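Myosin regulatory light chain (Physarum polycephalum, PDB 2BL0) serves as a calcium-binding light chain of myosin II, an EF-hand protein that carries one calcium ion in its first EF-hand. Local coordinates at residues Asp5-Cys10 against Ala58-Val63; Ile93-Leu98 against Val121-Asp126. All blocks are in the same frame, centred on the assembly; numbering follows the deposited sequence.

Interaction 1 (Asp5-Cys10 against Ala58-Val63); sequences DQIQEC and ATFKTV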
loop_
_atom_site.group_PDB
_atom_site.type_symbol
_atom_site.label_atom_id
_atom_site.label_comp_id
_atom_site.label_asym_id
_atom_site.label_seq_id
_atom_site.Cartn_x
_atom_site.Cartn_y
_atom_site.Cartn_z
ATOM N N ASP B 5 7.460 -9.063 -5.312
ATOM C CA ASP B 5 6.254 -8.246 -5.301
ATOM C C ASP B 5 6.538 -6.932 -4.601
ATOM O O ASP B 5 6.058 -5.899 -5.034
ATOM C CB ASP B 5 5.077 -8.964 -4.621
ATOM C CG ASP B 5 4.477 -10.068 -5.480
ATOM O OD1 ASP B 5 4.627 -10.050 -6.723
ATOM O OD2 ASP B 5 3.822 -11.010 -4.978
ATOM N N GLN B 6 7.326 -6.976 -3.535
ATOM C CA GLN B 6 7.670 -5.771 -2.790
ATOM C C GLN B 6 8.586 -4.879 -3.614
ATOM O O GLN B 6 8.474 -3.665 -3.560
ATOM C CB GLN B 6 8.332 -6.103 -1.455
ATOM C CG GLN B 6 7.369 -6.600 -0.378
ATOM C CD GLN B 6 8.091 -7.089 0.857
ATOM O OE1 GLN B 6 9.012 -7.887 0.752
ATOM N NE2 GLN B 6 7.661 -6.630 2.030
ATOM N N ILE B 7 9.509 -5.483 -4.363
ATOM C CA ILE B 7 10.390 -4.706 -5.235
ATOM C C ILE B 7 9.579 -4.018 -6.342
ATOM O O ILE B 7 9.767 -2.829 -6.606
ATOM C CB ILE B 7 11.542 -5.584 -5.824
ATOM C CG1 ILE B 7 12.483 -6.049 -4.711
ATOM C CG2 ILE B 7 12.339 -4.800 -6.813
ATOM C CD1 ILE B 7 13.392 -7.219 -5.098
ATOM N N GLN B 8 8.659 -4.747 -6.967
ATOM C CA GLN B 8 7.798 -4.137 -7.987
ATOM C C GLN B 8 6.955 -2.988 -7.424
ATOM O O GLN B 8 6.821 -1.938 -8.039
ATOM C CB GLN B 8 6.875 -5.183 -8.613
ATOM C CG GLN B 8 5.900 -4.604 -9.637
ATOM C CD GLN B 8 5.055 -5.677 -10.290
ATOM O OE1 GLN B 8 4.949 -5.731 -11.512
ATOM N NE2 GLN B 8 4.457 -6.525 -9.480
ATOM N N GLU B 9 6.377 -3.202 -6.250
ATOM C CA GLU B 9 5.534 -2.213 -5.604
ATOM C C GLU B 9 6.308 -0.937 -5.353
ATOM O O GLU B 9 5.815 0.169 -5.579
ATOM C CB GLU B 9 5.033 -2.769 -4.262
ATOM C CG GLU B 9 4.128 -1.842 -3.467
ATOM C CD GLU B 9 3.674 -2.436 -2.147
ATOM O OE1 GLU B 9 4.494 -3.043 -1.429
ATOM O OE2 GLU B 9 2.483 -2.302 -1.836
ATOM N N CYS B 10 7.513 -1.102 -4.824
ATOM C CA CYS B 10 8.376 0.023 -4.559
ATOM C C CYS B 10 8.687 0.776 -5.834
ATOM O O CYS B 10 8.530 1.990 -5.870
ATOM C CB CYS B 10 9.656 -0.442 -3.865
ATOM S SG CYS B 10 10.949 0.835 -3.705
ATOM N N ALA B 58 13.534 -4.325 -14.148
ATOM C CA ALA B 58 14.459 -5.457 -14.269
ATOM C C ALA B 58 15.812 -5.080 -13.713
ATOM O O ALA B 58 16.416 -5.843 -12.982
ATOM C CB ALA B 58 14.585 -5.921 -15.722
ATOM N N THR B 59 16.264 -3.878 -14.045
ATOM C CA THR B 59 17.505 -3.332 -13.519
ATOM C C THR B 59 17.470 -3.141 -12.000
ATOM O O THR B 59 18.378 -3.558 -11.268
ATOM C CB THR B 59 17.813 -2.019 -14.238
ATOM O OG1 THR B 59 18.179 -2.310 -15.611
ATOM C CG2 THR B 59 19.016 -1.313 -13.636
ATOM N N PHE B 60 16.395 -2.548 -11.514
ATOM C CA PHE B 60 16.241 -2.312 -10.097
ATOM C C PHE B 60 16.344 -3.626 -9.347
ATOM O O PHE B 60 17.016 -3.691 -8.327
ATOM C CB PHE B 60 14.890 -1.662 -9.831
ATOM C CG PHE B 60 14.642 -1.298 -8.395
ATOM C CD1 PHE B 60 15.595 -0.602 -7.638
ATOM C CD2 PHE B 60 13.425 -1.576 -7.815
ATOM C CE1 PHE B 60 15.308 -0.233 -6.333
ATOM C CE2 PHE B 60 13.156 -1.207 -6.518
ATOM C CZ PHE B 60 14.097 -0.533 -5.786
ATOM N N LYS B 61 15.673 -4.663 -9.849
ATOM C CA LYS B 61 15.737 -5.994 -9.214
ATOM C C LYS B 61 17.155 -6.517 -9.138
ATOM O O LYS B 61 17.595 -6.993 -8.088
ATOM C CB LYS B 61 14.869 -6.982 -9.988
ATOM C CG LYS B 61 13.400 -6.818 -9.723
ATOM C CD LYS B 61 12.585 -7.742 -10.626
ATOM C CE LYS B 61 11.114 -7.617 -10.350
ATOM N NZ LYS B 61 10.323 -8.633 -11.092
ATOM N N THR B 62 17.858 -6.423 -10.258
ATOM C CA THR B 62 19.214 -6.907 -10.396
ATOM C C THR B 62 20.149 -6.175 -9.429
ATOM O O THR B 62 20.952 -6.793 -8.745
ATOM C CB THR B 62 19.710 -6.723 -11.854
ATOM O OG1 THR B 62 18.866 -7.443 -12.786
ATOM C CG2 THR B 62 21.056 -7.341 -12.027
ATOM N N VAL B 63 20.044 -4.857 -9.379
ATOM C CA VAL B 63 20.878 -4.042 -8.510
ATOM C C VAL B 63 20.579 -4.356 -7.037
ATOM O O VAL B 63 21.492 -4.563 -6.232
ATOM C CB VAL B 63 20.682 -2.550 -8.795
ATOM C CG1 VAL B 63 21.385 -1.684 -7.725
ATOM C CG2 VAL B 63 21.240 -2.213 -10.150
#
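I7 reaches across to helix 57-64 with its CG2 methyl, which settles between the ring of F60 and the aliphatic start of K61. It meets F60 CD2 at 3.5 Å and K61 CG at 3.7 Å, so a single methyl bridges two neighbouring residues of the other helix. The I7 torsion explains this: with CG2 anti to the backbone N (chi1 -66° for CG1), the branch methyl faces the gap, while CG1 stands beside the backbone N. F60 comes to meet it with CG anti to its own backbone N (chi1 -177°). Its ring slants across the I7 side chain, and the carbonyl oxygen of I7 lies in the ring plane at its edge, 3.8 Å from CE2. One turn further along helix 4-14, C10 SG approaches the end of the same ring, 4.0 Å from CZ, in an oblique sulfur-aromatic contact.

K61 meets the methyl through CG alone; beyond that carbon its chain runs extended to the amino end. The two short axes stand 10.2 Å apart at closest approach, with 127° between their directions. This joins helix 4-14, within the first EF-hand, to helix 57-64, which follows the short antiparallel pairing of strands 22-23 and 54-55. F60 also packs on L27, A30 and L31 of helix 27-33, while C10 packs on an aromatic side chain of another protein's chain.

Between the two helices themselves the adhesion is almost wholly apolar: it rests on an isoleucine methyl held between a ring and the methylenes of a lysine, with a sulfur at the ring's far end and no charge pair to fix direction.

Interaction 2 (Ile93-Leu98 against Val121-Asp126); sequences IQEAEL and VSVSGD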
loop_
_atom_site.group_PDB
_atom_site.type_symbol
_atom_site.label_atom_id
_atom_site.label_comp_id
_atom_site.label_asym_id
_atom_site.label_seq_id
_atom_site.Cartn_x
_atom_site.Cartn_y
_atom_site.Cartn_z
ATOM N N ILE B 93 27.315 10.588 23.215
ATOM C CA ILE B 93 27.969 11.611 22.433
ATOM C C ILE B 93 27.078 12.863 22.536
ATOM O O ILE B 93 25.869 12.759 22.742
ATOM C CB ILE B 93 28.131 11.114 20.978
ATOM C CG1 ILE B 93 29.142 11.984 20.216
ATOM C CG2 ILE B 93 26.774 10.959 20.286
ATOM C CD1 ILE B 93 28.727 12.420 18.887
ATOM N N GLN B 94 27.673 14.038 22.451
ATOM C CA GLN B 94 26.872 15.260 22.438
ATOM C C GLN B 94 26.118 15.361 21.114
ATOM O O GLN B 94 26.701 15.178 20.044
ATOM C CB GLN B 94 27.772 16.465 22.682
ATOM C CG GLN B 94 28.407 16.462 24.078
ATOM C CD GLN B 94 27.376 16.475 25.196
ATOM O OE1 GLN B 94 27.178 15.457 25.878
ATOM N NE2 GLN B 94 26.726 17.641 25.407
ATOM N N GLU B 95 24.814 15.631 21.169
ATOM C CA GLU B 95 24.069 15.790 19.916
ATOM C C GLU B 95 24.709 16.838 19.005
ATOM O O GLU B 95 24.711 16.673 17.796
ATOM C CB GLU B 95 22.608 16.127 20.114
ATOM C CG GLU B 95 21.853 16.063 18.791
ATOM C CD GLU B 95 20.375 16.291 18.949
ATOM O OE1 GLU B 95 19.881 17.355 18.532
ATOM O OE2 GLU B 95 19.711 15.385 19.477
ATOM N N ALA B 96 25.273 17.897 19.573
ATOM C CA ALA B 96 25.908 18.924 18.746
ATOM C C ALA B 96 27.049 18.360 17.926
ATOM O O ALA B 96 27.234 18.761 16.787
ATOM C CB ALA B 96 26.431 20.058 19.593
ATOM N N GLU B 97 27.848 17.477 18.520
ATOM C CA GLU B 97 28.954 16.890 17.770
ATOM C C GLU B 97 28.435 15.977 16.665
ATOM O O GLU B 97 28.897 16.088 15.527
ATOM C CB GLU B 97 29.952 16.159 18.671
ATOM C CG GLU B 97 31.250 15.773 17.951
ATOM C CD GLU B 97 31.874 16.900 17.133
ATOM O OE1 GLU B 97 31.689 18.112 17.453
ATOM O OE2 GLU B 97 32.581 16.578 16.153
ATOM N N LEU B 98 27.467 15.126 16.998
ATOM C CA LEU B 98 26.782 14.254 16.034
ATOM C C LEU B 98 26.266 15.041 14.833
ATOM O O LEU B 98 26.521 14.664 13.684
ATOM C CB LEU B 98 25.612 13.522 16.703
ATOM C CG LEU B 98 24.815 12.534 15.832
ATOM C CD1 LEU B 98 25.747 11.511 15.232
ATOM C CD2 LEU B 98 23.670 11.894 16.586
ATOM N N VAL B 121 15.125 11.557 18.658
ATOM C CA VAL B 121 16.287 11.327 19.497
ATOM C C VAL B 121 16.223 12.097 20.816
ATOM O O VAL B 121 16.159 13.330 20.840
ATOM C CB VAL B 121 17.566 11.704 18.734
ATOM C CG1 VAL B 121 18.774 11.700 19.648
ATOM C CG2 VAL B 121 17.750 10.759 17.578
ATOM N N SER B 122 16.265 11.343 21.911
ATOM C CA SER B 122 16.191 11.892 23.251
ATOM C C SER B 122 17.505 12.556 23.646
ATOM O O SER B 122 18.553 11.902 23.596
ATOM C CB SER B 122 15.894 10.763 24.241
ATOM O OG SER B 122 15.559 11.309 25.497
ATOM N N VAL B 123 17.453 13.831 24.027
ATOM C CA VAL B 123 18.645 14.576 24.449
ATOM C C VAL B 123 18.549 14.896 25.943
ATOM O O VAL B 123 17.529 15.396 26.404
ATOM C CB VAL B 123 18.785 15.918 23.679
ATOM C CG1 VAL B 123 20.056 16.650 24.074
ATOM C CG2 VAL B 123 18.753 15.696 22.194
ATOM N N SER B 124 19.628 14.653 26.681
ATOM C CA SER B 124 19.652 14.890 28.127
ATOM C C SER B 124 19.772 16.380 28.412
ATOM O O SER B 124 19.913 17.194 27.494
ATOM C CB SER B 124 20.832 14.174 28.766
ATOM O OG SER B 124 22.052 14.850 28.505
ATOM N N GLY B 125 19.752 16.722 29.697
ATOM C CA GLY B 125 19.946 18.090 30.136
ATOM C C GLY B 125 21.368 18.614 29.993
ATOM O O GLY B 125 21.615 19.783 30.274
ATOM N N ASP B 126 22.314 17.768 29.604
ATOM C CA ASP B 126 23.662 18.234 29.287
ATOM C C ASP B 126 23.945 18.061 27.794
ATOM O O ASP B 126 25.089 18.144 27.356
ATOM C CB ASP B 126 24.698 17.504 30.139
ATOM C CG ASP B 126 26.073 18.176 30.112
ATOM O OD1 ASP B 126 26.144 19.425 29.968
ATOM O OD2 ASP B 126 27.139 17.532 30.228
#
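The amide of Q94 reaches the backbone of D126 with NE2, giving D126 O a hydrogen bond of 2.6 Å. It is nearly straight (168° at the hydrogen), the oxygen lies in the amide plane, and the nitrogen lies in the carbonyl plane. A bend at chi2 (-60°) folds the Q94 chain so that its amide turns to the loop. This is the looser, outer end of the contact, where D126 is exposed; beside it S124 OG accepts from D126 N at 3.1 Å, an ST turn, and also bonds A128 N.

Both segments belong to the EF-hand pair: strand 92-94 pairs antiparallel with strand 128-130, the short sheet that couples the two loops of such a pair, and Q94 takes the N-cap position ahead of helix 95-104. An alanine in place of Q94 would probably leave D126 O without this donor and that end of the loop more mobile, with the backbone pairing still in place.

The inner end is packed more closely. E95 extends toward the loop with CG anti to its backbone N, crossing V121 obliquely, with OE2 3.8 Å from V121 CG1; its closer approach to V123 is doubtful in the model. The charge of E95 is met outside the segments, OE1 forming a salt bridge with R99 NE. E95 also touches M118 of helix 111-118, and I129 touches both E95 and V121.

In the fold
Interaction 1 and interaction 2 sit on opposite sides of the chain's centre, their centres 38 Å apart and their nearest atoms about 24 Å apart, so neither touches the other. Each appears to belong to its own EF-hand pair, and interaction 1 lies wholly earlier in the chain. It is a buried helix-helix packing near the calcium ion seen in the structure: the F60 side chain is about 12 Å from the ion and about 9 Å from the side chains of D15, which binds it, and E26, a predicted ligand. Interaction 2 is a surface contact; segment 93-98 includes E97 of a site inferred to bind calcium, though E97 takes no part in the contact, and the Q94 side chain is about 5 Å from that of T92, of the same site.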